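Local coordinates for protein BIM1 (Saccharomyces cerevisiae, PDB 2QJX), which binds microtubules, including at their plus ends, as a member of the EB1 (MAPRE) family, represented here by its calponin-homology domain, at residues Y39-L50 against I71-I81. Sequence-based numbering, arbitrary orientation.
Sequences YCQIMDSIYGDL and ILQSCFSRHGI
Asp49 meets Arg78 and His79 in the polar part of this contact. Arg78 grips the carboxylate side-on: NE reaches Asp49 OD2 at 2.8 Å and NH2 reaches Asp49 OD1 at 3.1 Å. Both nitrogens come from above the carboxylate plane, which is turned 67° from the guanidinium. A bend at chi3 brings NE and NH2 round to the acid. His79 NE2 donates to the syn side of Asp49 OD1 in a nearly straight bond of 3.1 Å. It approaches from the face opposite Arg78 NH2, so OD1 is held between two donors. With alanine for Asp49, the Arg78 guanidinium would probably lose this carboxylate mate and the His79 ring be freer to turn.

The aromatic part is an offset stack of Tyr47 on His79. The ring centroids lie 4.1 Å apart and the planes differ by 22°. Tyr47 CD2 sits over the middle of the imidazole. Ile46 CG2 sits over the opposite face of the tyrosine, toward its rim.

The apolar part is centred on selenomethionine Met43. Its chain bends at chi2 and chi3; CE touches Phe76 CE2 at 3.4 Å, and SE lies obliquely off the same ring in a Met-aromatic contact. Leu72 CD1 packs on Met43 CG at 3.7 Å. Cys75 SG fits between Met43 CE and Leu50 CD2.

The contact joins helix 37-47 and its following turn to the C-terminal half of helix 62-78 in the calponin-homology domain; the segment axes come within 9.7 Å, crossing at 33°. Helix 95-112 packs alongside: Tyr39 OH hydrogen-bonds Asn98 OD1, and Tyr47 OH His108 NE2. Helix 12-23 meets Ile42.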
# COMPACT_ATOMS: atom_id res chain seq x y z
N TYR A 39 0.06 0.80 0.65
CA TYR A 39 -0.85 -0.07 -0.10
C TYR A 39 -0.78 0.28 -1.58
O TYR A 39 -0.72 -0.61 -2.44
CB TYR A 39 -2.29 0.11 0.40
CG TYR A 39 -2.51 -0.31 1.84
CD1 TYR A 39 -3.57 0.21 2.58
CD2 TYR A 39 -1.67 -1.24 2.45
CE1 TYR A 39 -3.78 -0.17 3.90
CE2 TYR A 39 -1.88 -1.63 3.78
CZ TYR A 39 -2.93 -1.09 4.50
OH TYR A 39 -3.13 -1.46 5.81
N CYS A 40 -0.81 1.57 -1.88
CA CYS A 40 -0.74 2.03 -3.26
C CYS A 40 0.54 1.54 -3.92
O CYS A 40 0.50 1.03 -5.04
CB CYS A 40 -0.76 3.56 -3.35
SG CYS A 40 -2.38 4.31 -3.12
N GLN A 41 1.67 1.71 -3.24
CA GLN A 41 2.93 1.29 -3.85
C GLN A 41 3.09 -0.21 -3.97
O GLN A 41 3.81 -0.68 -4.86
CB GLN A 41 4.13 1.89 -3.12
CG GLN A 41 5.44 1.54 -3.85
CD GLN A 41 6.55 2.52 -3.59
OE1 GLN A 41 6.72 3.01 -2.47
NE2 GLN A 41 7.34 2.79 -4.62
N ILE A 42 2.44 -0.99 -3.11
CA ILE A 42 2.54 -2.43 -3.25
C ILE A 42 1.86 -2.75 -4.59
O ILE A 42 2.36 -3.55 -5.38
CB ILE A 42 1.81 -3.19 -2.13
CG1 ILE A 42 2.58 -3.03 -0.82
CG2 ILE A 42 1.69 -4.67 -2.48
CD1 ILE A 42 1.95 -3.76 0.34
N MSE A 43 0.73 -2.10 -4.84
CA MSE A 43 0.02 -2.32 -6.09
C MSE A 43 0.86 -1.82 -7.27
O MSE A 43 0.81 -2.38 -8.36
CB MSE A 43 -1.34 -1.64 -6.07
CG MSE A 43 -2.32 -2.24 -5.06
SE MSE A 43 -2.74 -4.12 -5.36
CE MSE A 43 -4.23 -3.91 -6.57
N ASP A 44 1.64 -0.76 -7.05
CA ASP A 44 2.48 -0.25 -8.14
C ASP A 44 3.58 -1.26 -8.47
O ASP A 44 3.92 -1.45 -9.64
CB ASP A 44 3.13 1.10 -7.76
CG ASP A 44 3.83 1.76 -8.95
OD1 ASP A 44 3.16 1.98 -9.98
OD2 ASP A 44 5.04 2.08 -8.86
N SER A 45 4.13 -1.93 -7.46
CA SER A 45 5.18 -2.92 -7.72
C SER A 45 4.65 -4.06 -8.60
O SER A 45 5.39 -4.66 -9.37
CB SER A 45 5.73 -3.49 -6.41
OG SER A 45 4.77 -4.29 -5.74
N ILE A 46 3.35 -4.34 -8.48
CA ILE A 46 2.72 -5.40 -9.26
C ILE A 46 2.22 -4.95 -10.63
O ILE A 46 2.45 -5.64 -11.64
CB ILE A 46 1.50 -6.00 -8.51
CG1 ILE A 46 1.93 -6.53 -7.14
CG2 ILE A 46 0.90 -7.12 -9.35
CD1 ILE A 46 0.76 -6.98 -6.27
N TYR A 47 1.54 -3.81 -10.69
CA TYR A 47 0.98 -3.33 -11.95
C TYR A 47 1.75 -2.21 -12.63
O TYR A 47 1.68 -2.05 -13.84
CB TYR A 47 -0.47 -2.91 -11.74
CG TYR A 47 -1.33 -4.04 -11.22
CD1 TYR A 47 -1.50 -4.24 -9.85
CD2 TYR A 47 -1.92 -4.95 -12.10
CE1 TYR A 47 -2.23 -5.32 -9.37
CE2 TYR A 47 -2.65 -6.03 -11.63
CZ TYR A 47 -2.80 -6.21 -10.26
OH TYR A 47 -3.49 -7.30 -9.79
N GLY A 48 2.47 -1.43 -11.83
CA GLY A 48 3.27 -0.34 -12.36
C GLY A 48 2.56 0.78 -13.09
O GLY A 48 3.19 1.48 -13.88
N ASP A 49 1.26 0.96 -12.85
CA ASP A 49 0.53 2.03 -13.53
C ASP A 49 -0.17 2.96 -12.55
O ASP A 49 -1.12 3.66 -12.91
CB ASP A 49 -0.47 1.45 -14.54
CG ASP A 49 -1.63 0.71 -13.88
OD1 ASP A 49 -1.60 0.48 -12.66
OD2 ASP A 49 -2.58 0.35 -14.61
N LEU A 50 0.30 2.97 -11.30
CA LEU A 50 -0.24 3.83 -10.26
C LEU A 50 0.33 5.24 -10.42
O LEU A 50 1.49 5.41 -10.81
CB LEU A 50 0.12 3.30 -8.88
CG LEU A 50 -0.64 2.13 -8.26
CD1 LEU A 50 -1.99 2.63 -7.78
CD2 LEU A 50 -0.80 0.99 -9.27
N ILE A 71 -7.02 6.55 -4.92
CA ILE A 71 -6.06 6.08 -5.93
C ILE A 71 -6.02 4.56 -5.86
O ILE A 71 -5.99 3.89 -6.90
CB ILE A 71 -4.65 6.66 -5.67
CG1 ILE A 71 -4.62 8.14 -6.06
CG2 ILE A 71 -3.60 5.88 -6.48
CD1 ILE A 71 -3.35 8.89 -5.61
N LEU A 72 -6.01 4.01 -4.65
CA LEU A 72 -5.98 2.56 -4.46
C LEU A 72 -7.26 1.94 -5.01
O LEU A 72 -7.23 0.92 -5.72
CB LEU A 72 -5.84 2.21 -2.98
CG LEU A 72 -5.66 0.72 -2.64
CD1 LEU A 72 -4.29 0.27 -3.11
CD2 LEU A 72 -5.80 0.49 -1.14
N GLN A 73 -8.40 2.54 -4.69
CA GLN A 73 -9.67 2.03 -5.18
C GLN A 73 -9.73 2.06 -6.70
O GLN A 73 -10.25 1.13 -7.32
CB GLN A 73 -10.83 2.81 -4.57
CG GLN A 73 -11.19 2.35 -3.17
CD GLN A 73 -12.25 3.21 -2.51
OE1 GLN A 73 -13.19 2.69 -1.90
NE2 GLN A 73 -12.11 4.52 -2.63
N SER A 74 -9.21 3.12 -7.30
CA SER A 74 -9.20 3.26 -8.75
C SER A 74 -8.36 2.17 -9.39
O SER A 74 -8.68 1.67 -10.46
CB SER A 74 -8.67 4.63 -9.16
OG SER A 74 -9.64 5.62 -8.85
N CYS A 75 -7.26 1.80 -8.72
CA CYS A 75 -6.39 0.74 -9.22
C CYS A 75 -7.16 -0.58 -9.21
O CYS A 75 -7.13 -1.32 -10.20
CB CYS A 75 -5.15 0.62 -8.33
SG CYS A 75 -4.05 -0.74 -8.78
N PHE A 76 -7.85 -0.87 -8.11
CA PHE A 76 -8.62 -2.11 -8.03
C PHE A 76 -9.67 -2.17 -9.14
O PHE A 76 -9.85 -3.21 -9.79
CB PHE A 76 -9.33 -2.23 -6.68
CG PHE A 76 -8.47 -2.76 -5.57
CD1 PHE A 76 -8.91 -3.82 -4.78
CD2 PHE A 76 -7.23 -2.20 -5.29
CE1 PHE A 76 -8.14 -4.30 -3.72
CE2 PHE A 76 -6.44 -2.68 -4.24
CZ PHE A 76 -6.90 -3.73 -3.45
N SER A 77 -10.35 -1.06 -9.36
CA SER A 77 -11.39 -0.98 -10.38
C SER A 77 -10.81 -1.14 -11.79
O SER A 77 -11.32 -1.91 -12.60
CB SER A 77 -12.12 0.36 -10.27
OG SER A 77 -13.07 0.52 -11.31
N ARG A 78 -9.73 -0.40 -12.06
CA ARG A 78 -9.08 -0.45 -13.37
C ARG A 78 -8.67 -1.87 -13.75
O ARG A 78 -8.85 -2.30 -14.89
CB ARG A 78 -7.86 0.47 -13.37
CG ARG A 78 -7.05 0.44 -14.67
CD ARG A 78 -6.00 1.57 -14.76
NE ARG A 78 -4.97 1.51 -13.72
CZ ARG A 78 -5.03 2.18 -12.57
NH1 ARG A 78 -6.07 2.95 -12.29
NH2 ARG A 78 -4.05 2.07 -11.68
N HIS A 79 -8.11 -2.60 -12.78
CA HIS A 79 -7.65 -3.96 -13.03
C HIS A 79 -8.65 -5.07 -12.74
O HIS A 79 -8.31 -6.26 -12.84
CB HIS A 79 -6.37 -4.22 -12.23
CG HIS A 79 -5.21 -3.39 -12.69
ND1 HIS A 79 -4.68 -3.49 -13.95
CD2 HIS A 79 -4.51 -2.42 -12.06
CE1 HIS A 79 -3.70 -2.61 -14.09
NE2 HIS A 79 -3.57 -1.95 -12.95
N GLY A 80 -9.87 -4.70 -12.39
CA GLY A 80 -10.90 -5.69 -12.11
C GLY A 80 -10.66 -6.53 -10.87
O GLY A 80 -11.07 -7.69 -10.81
N ILE A 81 -9.98 -5.96 -9.88
CA ILE A 81 -9.71 -6.68 -8.63
C ILE A 81 -11.00 -6.63 -7.81
O ILE A 81 -11.49 -5.55 -7.47
CB ILE A 81 -8.56 -6.00 -7.84
CG1 ILE A 81 -7.33 -5.81 -8.75
CG2 ILE A 81 -8.18 -6.84 -6.63
CD1 ILE A 81 -6.88 -7.09 -9.45